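Local coordinates for protein maleylpyruvate isomerase (Ralstonia sp., PDB 2V6K) that isomerises maleylpyruvate to fumarylpyruvate in naphthalene degradation, using glutathione as cofactor, and works as a homodimeric zeta-class glutathione S-transferase, at residues N129-F140 and L169-Q180; A148-S157 and L188-L199. All coordinates share one frame; numbering follows the deposited sequence.

Everything here lies in the helical C-terminal domain of the glutathione S-transferase fold. Following the chain, helix 125-149 supplies residues 129-140 first, and its last turn with the loop beyond supplies 148-157. Helix 164-178 then turns back beside the first of these, so interaction 1 closes a loop of 28 residues. Helix 187-196 comes next and packs on 148-157, closing interaction 2 over 30 residues. The segments alternate along the chain, so the two loops cross rather than nest. The contacts also touch directly: Arg177 makes a salt bridge to Asp193, and Ile189 packs on Phe140 and Val173, joining all three helices.

Interaction 1: N129-F140 and L169-Q180. With TGG (gamma-glutamyl-S-(1,2-dicarboxyethyl)cysteinylglycine), chain C.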
loop_
_atom_site.group_PDB
_atom_site.type_symbol
_atom_site.label_atom_id
_atom_site.label_comp_id
_atom_site.label_asym_id
_atom_site.label_seq_id
_atom_site.Cartn_x
_atom_site.Cartn_y
_atom_site.Cartn_z
ATOM N N ASN A 129 8.178 -20.413 -2.904
ATOM C CA ASN A 129 8.527 -19.794 -4.177
ATOM C C ASN A 129 7.330 -19.667 -5.113
ATOM O O ASN A 129 7.193 -18.657 -5.803
ATOM C CB ASN A 129 9.683 -20.535 -4.856
ATOM C CG ASN A 129 11.033 -20.222 -4.228
ATOM O OD1 ASN A 129 11.120 -19.548 -3.202
ATOM N ND2 ASN A 129 12.096 -20.721 -4.846
ATOM N N ALA A 130 6.457 -20.677 -5.126
ATOM C CA ALA A 130 5.274 -20.645 -5.991
ATOM C C ALA A 130 4.303 -19.549 -5.557
ATOM O O ALA A 130 3.719 -18.861 -6.395
ATOM C CB ALA A 130 4.585 -22.005 -6.011
ATOM N N TRP A 131 4.143 -19.384 -4.247
ATOM C CA TRP A 131 3.341 -18.299 -3.686
ATOM C C TRP A 131 3.897 -16.955 -4.132
ATOM O O TRP A 131 3.181 -16.142 -4.723
ATOM C CB TRP A 131 3.356 -18.412 -2.163
ATOM C CG TRP A 131 2.845 -17.228 -1.361
ATOM C CD1 TRP A 131 3.557 -16.127 -0.973
ATOM C CD2 TRP A 131 1.538 -17.080 -0.791
ATOM N NE1 TRP A 131 2.762 -15.289 -0.220
ATOM C CE2 TRP A 131 1.526 -15.860 -0.075
ATOM C CE3 TRP A 131 0.377 -17.866 -0.808
ATOM C CZ2 TRP A 131 0.395 -15.406 0.606
ATOM C CZ3 TRP A 131 -0.740 -17.418 -0.128
ATOM C CH2 TRP A 131 -0.724 -16.201 0.568
ATOM N N CYS A 132 5.180 -16.734 -3.874
ATOM C CA CYS A 132 5.777 -15.440 -4.178
ATOM C C CYS A 132 5.681 -15.102 -5.654
ATOM O O CYS A 132 5.356 -13.967 -6.014
ATOM C CB CYS A 132 7.226 -15.381 -3.710
ATOM S SG CYS A 132 7.379 -15.406 -1.908
ATOM N N GLY A 133 5.946 -16.090 -6.504
ATOM C CA GLY A 133 5.857 -15.909 -7.948
ATOM C C GLY A 133 4.448 -15.601 -8.419
ATOM O O GLY A 133 4.265 -14.861 -9.378
ATOM N N THR A 134 3.446 -16.161 -7.751
ATOM C CA THR A 134 2.057 -15.876 -8.106
ATOM C C THR A 134 1.774 -14.375 -8.010
ATOM O O THR A 134 1.263 -13.764 -8.959
ATOM C CB THR A 134 1.078 -16.679 -7.226
ATOM O OG1 THR A 134 1.310 -18.078 -7.439
ATOM C CG2 THR A 134 -0.372 -16.362 -7.570
ATOM N N TRP A 135 2.121 -13.779 -6.875
ATOM C CA TRP A 135 1.797 -12.368 -6.661
ATOM C C TRP A 135 2.708 -11.432 -7.435
ATOM O O TRP A 135 2.244 -10.402 -7.932
ATOM C CB TRP A 135 1.713 -12.037 -5.162
ATOM C CG TRP A 135 0.995 -13.140 -4.448
ATOM C CD1 TRP A 135 1.508 -13.962 -3.489
ATOM C CD2 TRP A 135 -0.337 -13.614 -4.714
ATOM N NE1 TRP A 135 0.570 -14.898 -3.119
ATOM C CE2 TRP A 135 -0.569 -14.705 -3.854
ATOM C CE3 TRP A 135 -1.361 -13.207 -5.584
ATOM C CZ2 TRP A 135 -1.778 -15.411 -3.847
ATOM C CZ3 TRP A 135 -2.567 -13.912 -5.579
ATOM C CH2 TRP A 135 -2.763 -15.001 -4.710
ATOM N N ILE A 136 3.979 -11.792 -7.566
ATOM C CA ILE A 136 4.897 -10.991 -8.371
ATOM C C ILE A 136 4.473 -11.003 -9.836
ATOM O O ILE A 136 4.405 -9.949 -10.471
ATOM C CB ILE A 136 6.353 -11.462 -8.209
ATOM C CG1 ILE A 136 6.843 -11.123 -6.801
ATOM C CG2 ILE A 136 7.251 -10.807 -9.258
ATOM C CD1 ILE A 136 8.109 -11.844 -6.383
ATOM N N SER A 137 4.158 -12.176 -10.381
ATOM C CA SER A 137 3.759 -12.255 -11.781
ATOM C C SER A 137 2.469 -11.494 -12.058
ATOM O O SER A 137 2.357 -10.816 -13.070
ATOM C CB SER A 137 3.638 -13.705 -12.231
ATOM O OG SER A 137 4.899 -14.339 -12.156
ATOM N N ALA A 138 1.496 -11.589 -11.153
ATOM C CA ALA A 138 0.238 -10.879 -11.346
ATOM C C ALA A 138 0.477 -9.369 -11.349
ATOM O O ALA A 138 -0.035 -8.651 -12.217
ATOM C CB ALA A 138 -0.772 -11.263 -10.267
ATOM N N GLY A 139 1.261 -8.891 -10.388
ATOM C CA GLY A 139 1.549 -7.462 -10.287
ATOM C C GLY A 139 2.385 -6.953 -11.443
ATOM O O GLY A 139 2.111 -5.880 -11.978
ATOM N N PHE A 140 3.402 -7.721 -11.824
ATOM C CA PHE A 140 4.245 -7.360 -12.962
ATOM C C PHE A 140 3.484 -7.422 -14.290
ATOM O O PHE A 140 3.752 -6.623 -15.179
ATOM C CB PHE A 140 5.503 -8.228 -13.009
ATOM C CG PHE A 140 6.606 -7.786 -12.070
ATOM C CD1 PHE A 140 6.411 -6.778 -11.118
ATOM C CD2 PHE A 140 7.846 -8.405 -12.135
ATOM C CE1 PHE A 140 7.446 -6.392 -10.266
ATOM C CE2 PHE A 140 8.890 -8.023 -11.293
ATOM C CZ PHE A 140 8.689 -7.022 -10.352
ATOM N N LEU A 169 9.820 -0.226 -7.786
ATOM C CA LEU A 169 10.006 -1.308 -8.748
ATOM C C LEU A 169 11.324 -2.054 -8.564
ATOM O O LEU A 169 11.351 -3.290 -8.573
ATOM C CB LEU A 169 9.892 -0.790 -10.189
ATOM C CG LEU A 169 10.060 -1.861 -11.269
ATOM C CD1 LEU A 169 8.883 -2.835 -11.251
ATOM C CD2 LEU A 169 10.225 -1.208 -12.636
ATOM N N VAL A 170 12.414 -1.312 -8.412
ATOM C CA VAL A 170 13.736 -1.929 -8.371
ATOM C C VAL A 170 13.878 -2.981 -7.247
ATOM O O VAL A 170 14.303 -4.099 -7.512
ATOM C CB VAL A 170 14.859 -0.861 -8.396
ATOM C CG1 VAL A 170 16.199 -1.448 -8.011
ATOM C CG2 VAL A 170 14.932 -0.247 -9.792
ATOM N N PRO A 171 13.508 -2.639 -6.000
ATOM C CA PRO A 171 13.559 -3.671 -4.961
ATOM C C PRO A 171 12.637 -4.854 -5.237
ATOM O O PRO A 171 12.960 -5.985 -4.878
ATOM C CB PRO A 171 13.116 -2.925 -3.700
ATOM C CG PRO A 171 13.435 -1.493 -3.990
ATOM C CD PRO A 171 13.090 -1.343 -5.445
ATOM N N GLN A 172 11.510 -4.609 -5.896
ATOM C CA GLN A 172 10.586 -5.693 -6.214
ATOM C C GLN A 172 11.172 -6.658 -7.247
ATOM O O GLN A 172 10.934 -7.875 -7.175
ATOM C CB GLN A 172 9.235 -5.143 -6.670
ATOM C CG GLN A 172 8.153 -6.208 -6.745
ATOM C CD GLN A 172 7.932 -6.888 -5.414
ATOM O OE1 GLN A 172 7.365 -6.301 -4.491
ATOM N NE2 GLN A 172 8.385 -8.141 -5.304
ATOM N N VAL A 173 11.943 -6.129 -8.199
ATOM C CA VAL A 173 12.619 -6.971 -9.181
ATOM C C VAL A 173 13.692 -7.811 -8.480
ATOM O O VAL A 173 13.871 -8.985 -8.799
ATOM C CB VAL A 173 13.222 -6.137 -10.327
ATOM C CG1 VAL A 173 13.989 -7.028 -11.287
ATOM C CG2 VAL A 173 12.127 -5.403 -11.075
ATOM N N GLU A 174 14.383 -7.216 -7.511
ATOM C CA GLU A 174 15.381 -7.943 -6.742
ATOM C C GLU A 174 14.738 -9.118 -5.991
ATOM O O GLU A 174 15.288 -10.227 -5.975
ATOM C CB GLU A 174 16.134 -6.987 -5.804
ATOM C CG GLU A 174 17.056 -7.656 -4.784
ATOM C CD GLU A 174 18.239 -8.380 -5.403
ATOM O OE1 GLU A 174 18.634 -8.051 -6.542
ATOM O OE2 GLU A 174 18.786 -9.279 -4.730
ATOM N N SER A 175 13.569 -8.885 -5.395
ATOM C CA SER A 175 12.836 -9.952 -4.714
ATOM C C SER A 175 12.410 -11.042 -5.699
ATOM O O SER A 175 12.521 -12.237 -5.402
ATOM C CB SER A 175 11.618 -9.387 -3.974
ATOM O OG SER A 175 10.911 -10.424 -3.304
ATOM N N ALA A 176 11.940 -10.632 -6.874
ATOM C CA ALA A 176 11.589 -11.587 -7.932
ATOM C C ALA A 176 12.758 -12.514 -8.255
ATOM O O ALA A 176 12.581 -13.726 -8.404
ATOM C CB ALA A 176 11.132 -10.850 -9.185
ATOM N N ARG A 177 13.959 -11.948 -8.348
ATOM C CA ARG A 177 15.143 -12.755 -8.623
ATOM C C ARG A 177 15.419 -13.735 -7.473
ATOM O O ARG A 177 15.736 -14.901 -7.715
ATOM C CB ARG A 177 16.347 -11.862 -8.975
ATOM C CG ARG A 177 16.099 -11.024 -10.244
ATOM C CD ARG A 177 17.338 -10.306 -10.787
ATOM N NE ARG A 177 17.131 -9.891 -12.179
ATOM C CZ ARG A 177 17.172 -8.638 -12.634
ATOM N NH1 ARG A 177 17.443 -7.619 -11.827
ATOM N NH2 ARG A 177 16.954 -8.404 -13.921
ATOM N N ARG A 178 15.253 -13.270 -6.233
ATOM C CA ARG A 178 15.423 -14.106 -5.044
ATOM C C ARG A 178 14.492 -15.324 -5.073
ATOM O O ARG A 178 14.888 -16.440 -4.716
ATOM C CB ARG A 178 15.167 -13.266 -3.787
ATOM C CG ARG A 178 15.184 -14.033 -2.479
ATOM C CD ARG A 178 14.610 -13.197 -1.349
ATOM N NE ARG A 178 14.629 -13.925 -0.084
ATOM C CZ ARG A 178 14.099 -13.486 1.055
ATOM N NH1 ARG A 178 13.490 -12.307 1.112
ATOM N NH2 ARG A 178 14.178 -14.232 2.144
ATOM N N PHE A 179 13.250 -15.104 -5.493
ATOM C CA PHE A 179 12.255 -16.177 -5.522
ATOM C C PHE A 179 12.182 -16.927 -6.850
ATOM O O PHE A 179 11.235 -17.684 -7.088
ATOM C CB PHE A 179 10.886 -15.657 -5.068
ATOM C CG PHE A 179 10.847 -15.288 -3.618
ATOM C CD1 PHE A 179 11.003 -16.273 -2.639
ATOM C CD2 PHE A 179 10.668 -13.966 -3.218
ATOM C CE1 PHE A 179 10.980 -15.951 -1.285
ATOM C CE2 PHE A 179 10.636 -13.634 -1.856
ATOM C CZ PHE A 179 10.796 -14.631 -0.893
ATOM N N GLN A 180 13.189 -16.701 -7.699
ATOM C CA GLN A 180 13.358 -17.406 -8.974
ATOM C C GLN A 180 12.146 -17.264 -9.895
ATOM O O GLN A 180 11.718 -18.208 -10.561
ATOM C CB GLN A 180 13.736 -18.873 -8.746
ATOM C CG GLN A 180 15.120 -19.052 -8.131
ATOM C CD GLN A 180 15.448 -20.500 -7.831
ATOM O OE1 GLN A 180 14.709 -21.184 -7.123
ATOM N NE2 GLN A 180 16.568 -20.971 -8.362
HETATM O OC1 TGG C . 6.333 0.113 3.433
HETATM C CO1 TGG C . 6.300 -0.009 4.674
HETATM O OT1 TGG C . 7.078 0.584 5.450
HETATM C CA1 TGG C . 5.246 -0.908 5.253
HETATM N NN1 TGG C . 4.015 -0.808 4.478
HETATM C CB1 TGG C . 5.700 -2.364 5.223
HETATM C CG1 TGG C . 6.912 -2.583 6.114
HETATM C CD1 TGG C . 7.254 -4.044 6.375
HETATM O OE1 TGG C . 6.583 -4.978 5.563
HETATM N NN2 TGG C . 8.670 -4.237 6.335
HETATM C CA2 TGG C . 9.282 -5.529 6.186
HETATM C CO2 TGG C . 9.285 -6.081 7.606
HETATM O OC2 TGG C . 10.138 -5.393 8.488
HETATM N NN3 TGG C . 9.360 -7.507 7.705
HETATM C CA3 TGG C . 9.599 -8.126 8.993
HETATM C CO3 TGG C . 8.647 -9.271 9.186
HETATM O OC3 TGG C . 7.822 -9.537 8.288
HETATM O OT3 TGG C . 8.749 -9.913 10.257
HETATM C CB2 TGG C . 10.613 -5.204 5.538
HETATM S SG2 TGG C . 11.779 -6.507 5.471
HETATM C CD2 TGG C . 11.239 -7.758 4.356
HETATM C CE2 TGG C . 11.368 -7.267 2.933
HETATM O OE2 TGG C . 12.262 -7.724 2.185
HETATM O OF2 TGG C . 10.567 -6.394 2.526
HETATM C CF2 TGG C . 12.140 -8.954 4.662
HETATM C CH2 TGG C . 11.743 -10.226 3.955
HETATM O OI2 TGG C . 10.613 -10.312 3.443
HETATM O OJ2 TGG C . 12.587 -11.151 3.905
HETATM O O HOH W 1 8.749 -18.091 -8.022
HETATM O O HOH W 2 11.932 -21.940 -7.589
HETATM O O HOH W 3 14.285 -19.163 -3.909
#
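Asn129 ND2 donates to two waters that carry it across to the end of the facing helix: one, 2.8 Å from ND2, donates a hydrogen bond to Arg178 O, and the other donates to OE1 of Gln180 in one of its two conformers. A third water donates to both Asn129 O and Phe179 O. In this helical C-terminal domain of a glutathione S-transferase, helices 129-140 and 169-178 run roughly antiparallel, 145° between their directions, and a Schellman motif ends the second, with Gln180 at positive phi.

Phe179, the first residue past that helix, is held on several sides. Cys132 SG sits almost squarely over the ring, 3.5 Å from the centroid of Phe179, a sulfur-aromatic contact, with Cys132 CB on the same face. Arg178 CD lies over the opposite face, toward its rim, and Asn129 OD1 comes in the ring plane to 3.3 Å from Phe179 CD1.

Further along, Phe140 is a knob in a hole formed by Leu169, Gln172, Val173 and Ala176. Gln172 bends at its second torsion (chi2 59°), which lays CG 3.6 Å from Phe140 CE1 and turns NE2 to 3.7 Å from Ile136 CG1. Ile136 CG2 meets Ala176 CB at 3.9 Å and also lies over one face of the Phe140 ring.

Trp131 and Trp135, on another side of the first helix, meet Tyr116 of the second subunit. Next to Phe179, the end of the helix reaches the bound substrate analogue: in one of its two modelled conformers, the extended Arg178 points NH1 at the ligand's OJ2, 3.2 Å away and nearly straight at 170°.

Interaction 2: A148-S157 and L188-L199; sequences AVDPKRGRYS and LIRAVDAACGEL
Tyr156 reaches with its ring to the last turn of helix 187-196. Cys196 SG meets the ring edge near its plane, 3.8 Å from Tyr156 CD1, a sulfur-aromatic contact, while Ala195 CB lies obliquely 3.9 Å from Tyr156 CE1. Leu199 arrives from the opposite direction and puts CD1 3.7 Å from Tyr156 OH. Arg155 CB sits over the centre of one ring face. The phenol oxygen shares a water with the helix, and that water donates to Ala195 O.

These contacts fasten the loop that leaves helix 125-149 to a later helix of the glutathione S-transferase C-terminal domain. The loop starts with an Asx turn in which Asp150 OD1 accepts from Lys152 N. Arg153 reaches back between the two limbs of the loop: CG stands anti to the backbone N (chi1 -164°) and the chain bends at chi3, bringing the guanidinium up to Leu188 and Val192. Its NH1 donates to Tyr156 O at 2.9 Å, with Tyr156 O in the guanidinium plane although the donor stands 43° above the carbonyl plane. NH1 also gives to a water that in turn donates to Leu188 O, and NE donates to Leu147 O. Leu188 CD2 approaches the guanidinium at its edge, 3.7 Å from Arg153 NH2, and Val192 CG2 comes to 3.5 Å from Arg153 NH1.

Nearer the domain interior, Ser157 OG touches Val192 CG1 but bonds to Asp166 and Tyr143. Arg155 pairs with Asp160, its guanidinium lying over Tyr156 OH.

The direct contacts between the segments are therefore van der Waals ones, some made by polar atoms against carbon, and two waters make the polar links, while Arg153 makes its direct bonds to Tyr156 O in its own loop and to Leu147 O near the end of the helix before it.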
loop_
_atom_site.group_PDB
_atom_site.type_symbol
_atom_site.label_atom_id
_atom_site.label_comp_id
_atom_site.label_asym_id
_atom_site.label_seq_id
_atom_site.Cartn_x
_atom_site.Cartn_y
_atom_site.Cartn_z
ATOM N N ALA A 148 3.684 -0.168 -21.160
ATOM C CA ALA A 148 3.539 -0.321 -22.608
ATOM C C ALA A 148 2.630 0.716 -23.246
ATOM O O ALA A 148 2.838 1.095 -24.400
ATOM C CB ALA A 148 3.037 -1.715 -22.936
ATOM N N VAL A 149 1.610 1.158 -22.516
ATOM C CA VAL A 149 0.602 2.047 -23.109
ATOM C C VAL A 149 0.952 3.532 -22.984
ATOM O O VAL A 149 0.280 4.388 -23.564
ATOM C CB VAL A 149 -0.841 1.762 -22.590
ATOM C CG1 VAL A 149 -1.350 0.428 -23.121
ATOM C CG2 VAL A 149 -0.914 1.810 -21.071
ATOM N N ASP A 150 2.023 3.816 -22.248
ATOM C CA ASP A 150 2.488 5.180 -22.029
ATOM C C ASP A 150 3.421 5.646 -23.158
ATOM O O ASP A 150 4.574 5.224 -23.224
ATOM C CB ASP A 150 3.193 5.271 -20.672
ATOM C CG ASP A 150 3.511 6.697 -20.268
ATOM O OD1 ASP A 150 3.327 7.620 -21.089
ATOM O OD2 ASP A 150 3.948 6.892 -19.118
ATOM N N PRO A 151 2.927 6.541 -24.033
ATOM C CA PRO A 151 3.693 6.964 -25.211
ATOM C C PRO A 151 4.857 7.919 -24.911
ATOM O O PRO A 151 5.816 7.980 -25.687
ATOM C CB PRO A 151 2.640 7.661 -26.079
ATOM C CG PRO A 151 1.630 8.164 -25.115
ATOM C CD PRO A 151 1.614 7.212 -23.955
ATOM N N LYS A 152 4.778 8.646 -23.799
ATOM C CA LYS A 152 5.781 9.661 -23.464
ATOM C C LYS A 152 6.939 9.113 -22.629
ATOM O O LYS A 152 7.893 9.834 -22.327
ATOM C CB LYS A 152 5.122 10.847 -22.747
ATOM C CG LYS A 152 4.133 11.619 -23.611
ATOM C CD LYS A 152 3.592 12.844 -22.890
ATOM C CE LYS A 152 2.660 13.638 -23.793
ATOM N NZ LYS A 152 2.215 14.911 -23.161
ATOM N N ARG A 153 6.859 7.833 -22.278
ATOM C CA ARG A 153 7.829 7.206 -21.389
ATOM C C ARG A 153 9.224 7.066 -22.005
ATOM O O ARG A 153 9.362 6.715 -23.179
ATOM C CB ARG A 153 7.306 5.839 -20.948
ATOM C CG ARG A 153 8.024 5.281 -19.751
ATOM C CD ARG A 153 7.413 3.966 -19.293
ATOM N NE ARG A 153 7.612 2.882 -20.248
ATOM C CZ ARG A 153 8.726 2.160 -20.354
ATOM N NH1 ARG A 153 9.772 2.397 -19.569
ATOM N NH2 ARG A 153 8.794 1.196 -21.257
ATOM N N GLY A 154 10.244 7.350 -21.197
ATOM C CA GLY A 154 11.640 7.173 -21.589
ATOM C C GLY A 154 12.243 5.928 -20.961
ATOM O O GLY A 154 11.664 4.845 -21.044
ATOM N N ARG A 155 13.397 6.093 -20.318
ATOM C CA ARG A 155 14.169 4.972 -19.765
ATOM C C ARG A 155 13.591 4.390 -18.480
ATOM O O ARG A 155 13.922 3.266 -18.093
ATOM C CB ARG A 155 15.609 5.414 -19.488
ATOM C CG ARG A 155 16.397 5.786 -20.734
ATOM C CD ARG A 155 17.659 6.567 -20.383
ATOM N NE ARG A 155 17.353 7.900 -19.864
ATOM C CZ ARG A 155 18.251 8.743 -19.361
ATOM N NH1 ARG A 155 19.533 8.407 -19.300
ATOM N NH2 ARG A 155 17.862 9.931 -18.916
ATOM N N TYR A 156 12.741 5.156 -17.806
ATOM C CA TYR A 156 12.282 4.785 -16.471
ATOM C C TYR A 156 10.793 4.461 -16.466
ATOM O O TYR A 156 10.177 4.386 -17.528
ATOM C CB TYR A 156 12.657 5.886 -15.469
ATOM C CG TYR A 156 14.124 6.238 -15.556
ATOM C CD1 TYR A 156 15.103 5.377 -15.053
ATOM C CD2 TYR A 156 14.538 7.405 -16.186
ATOM C CE1 TYR A 156 16.456 5.691 -15.155
ATOM C CE2 TYR A 156 15.890 7.730 -16.295
ATOM C CZ TYR A 156 16.841 6.869 -15.781
ATOM O OH TYR A 156 18.171 7.196 -15.895
ATOM N N SER A 157 10.215 4.252 -15.287
ATOM C CA SER A 157 8.802 3.866 -15.214
ATOM C C SER A 157 7.874 4.936 -15.770
ATOM O O SER A 157 6.823 4.626 -16.324
ATOM C CB SER A 157 8.387 3.555 -13.776
ATOM O OG SER A 157 9.054 2.409 -13.273
ATOM N N LEU A 188 9.973 -4.642 -20.433
ATOM C CA LEU A 188 9.970 -3.214 -20.139
ATOM C C LEU A 188 10.416 -2.979 -18.705
ATOM O O LEU A 188 11.234 -2.094 -18.441
ATOM C CB LEU A 188 8.609 -2.580 -20.441
ATOM C CG LEU A 188 8.107 -2.721 -21.891
ATOM C CD1 LEU A 188 6.732 -2.098 -22.051
ATOM C CD2 LEU A 188 9.082 -2.144 -22.922
ATOM N N ILE A 189 9.916 -3.804 -17.789
ATOM C CA ILE A 189 10.375 -3.787 -16.407
ATOM C C ILE A 189 11.874 -4.088 -16.330
ATOM O O ILE A 189 12.614 -3.392 -15.627
ATOM C CB ILE A 189 9.552 -4.777 -15.542
ATOM C CG1 ILE A 189 8.166 -4.187 -15.255
ATOM C CG2 ILE A 189 10.269 -5.119 -14.240
ATOM C CD1 ILE A 189 7.199 -5.156 -14.575
ATOM N N ARG A 190 12.333 -5.096 -17.069
ATOM C CA ARG A 190 13.753 -5.436 -17.046
ATOM C C ARG A 190 14.603 -4.266 -17.542
ATOM O O ARG A 190 15.666 -3.984 -16.980
ATOM C CB ARG A 190 14.028 -6.704 -17.856
ATOM C CG ARG A 190 13.603 -7.982 -17.130
ATOM C CD ARG A 190 14.014 -9.236 -17.886
ATOM N NE ARG A 190 13.097 -9.603 -18.973
ATOM C CZ ARG A 190 13.344 -9.441 -20.271
ATOM N NH1 ARG A 190 14.480 -8.884 -20.687
ATOM N NH2 ARG A 190 12.444 -9.836 -21.166
ATOM N N ALA A 191 14.125 -3.566 -18.570
ATOM C CA ALA A 191 14.857 -2.417 -19.108
ATOM C C ALA A 191 14.887 -1.253 -18.117
ATOM O O ALA A 191 15.912 -0.592 -17.974
ATOM C CB ALA A 191 14.283 -1.982 -20.441
ATOM N N VAL A 192 13.778 -1.012 -17.422
ATOM C CA VAL A 192 13.744 0.039 -16.398
ATOM C C VAL A 192 14.715 -0.301 -15.269
ATOM O O VAL A 192 15.491 0.552 -14.822
ATOM C CB VAL A 192 12.325 0.257 -15.829
ATOM C CG1 VAL A 192 12.369 1.175 -14.607
ATOM C CG2 VAL A 192 11.412 0.834 -16.897
ATOM N N ASP A 193 14.675 -1.551 -14.814
ATOM C CA ASP A 193 15.584 -2.003 -13.773
ATOM C C ASP A 193 17.046 -1.806 -14.188
ATOM O O ASP A 193 17.862 -1.327 -13.396
ATOM C CB ASP A 193 15.309 -3.466 -13.429
ATOM C CG ASP A 193 16.208 -3.980 -12.332
ATOM O OD1 ASP A 193 16.130 -3.458 -11.208
ATOM O OD2 ASP A 193 17.002 -4.899 -12.608
ATOM N N ALA A 194 17.373 -2.165 -15.429
ATOM C CA ALA A 194 18.739 -2.015 -15.924
ATOM C C ALA A 194 19.159 -0.544 -15.972
ATOM O O ALA A 194 20.281 -0.196 -15.577
ATOM C CB ALA A 194 18.880 -2.664 -17.295
ATOM N N ALA A 195 18.262 0.316 -16.450
ATOM C CA ALA A 195 18.537 1.751 -16.521
ATOM C C ALA A 195 18.777 2.342 -15.132
ATOM O O ALA A 195 19.732 3.098 -14.928
ATOM C CB ALA A 195 17.405 2.482 -17.237
ATOM N N CYS A 196 17.933 1.985 -14.168
ATOM C CA CYS A 196 18.130 2.449 -12.798
ATOM C C CYS A 196 19.449 1.937 -12.232
ATOM O O CYS A 196 20.135 2.652 -11.500
ATOM C CB CYS A 196 16.973 2.000 -11.908
ATOM S SG CYS A 196 15.404 2.792 -12.302
ATOM N N GLY A 197 19.814 0.709 -12.603
ATOM C CA GLY A 197 21.049 0.082 -12.138
ATOM C C GLY A 197 22.316 0.781 -12.588
ATOM O O GLY A 197 23.391 0.516 -12.051
ATOM N N GLU A 198 22.194 1.677 -13.566
ATOM C CA GLU A 198 23.329 2.473 -14.041
ATOM C C GLU A 198 23.595 3.700 -13.169
ATOM O O GLU A 198 24.649 4.334 -13.288
ATOM C CB GLU A 198 23.105 2.925 -15.489
ATOM C CG GLU A 198 22.995 1.795 -16.503
ATOM C CD GLU A 198 22.746 2.295 -17.916
ATOM O OE1 GLU A 198 23.351 3.314 -18.312
ATOM O OE2 GLU A 198 21.948 1.663 -18.637
ATOM N N LEU A 199 22.643 4.029 -12.297
ATOM C CA LEU A 199 22.695 5.261 -11.515
ATOM C C LEU A 199 23.289 5.051 -10.133
ATOM O O LEU A 199 22.939 4.100 -9.432
ATOM C CB LEU A 199 21.295 5.873 -11.392
ATOM C CG LEU A 199 20.553 6.195 -12.694
ATOM C CD1 LEU A 199 19.131 6.624 -12.396
ATOM C CD2 LEU A 199 21.276 7.275 -13.494
HETATM O O HOH W 4 11.424 0.010 -20.334
HETATM O O HOH W 5 20.025 5.305 -16.470
#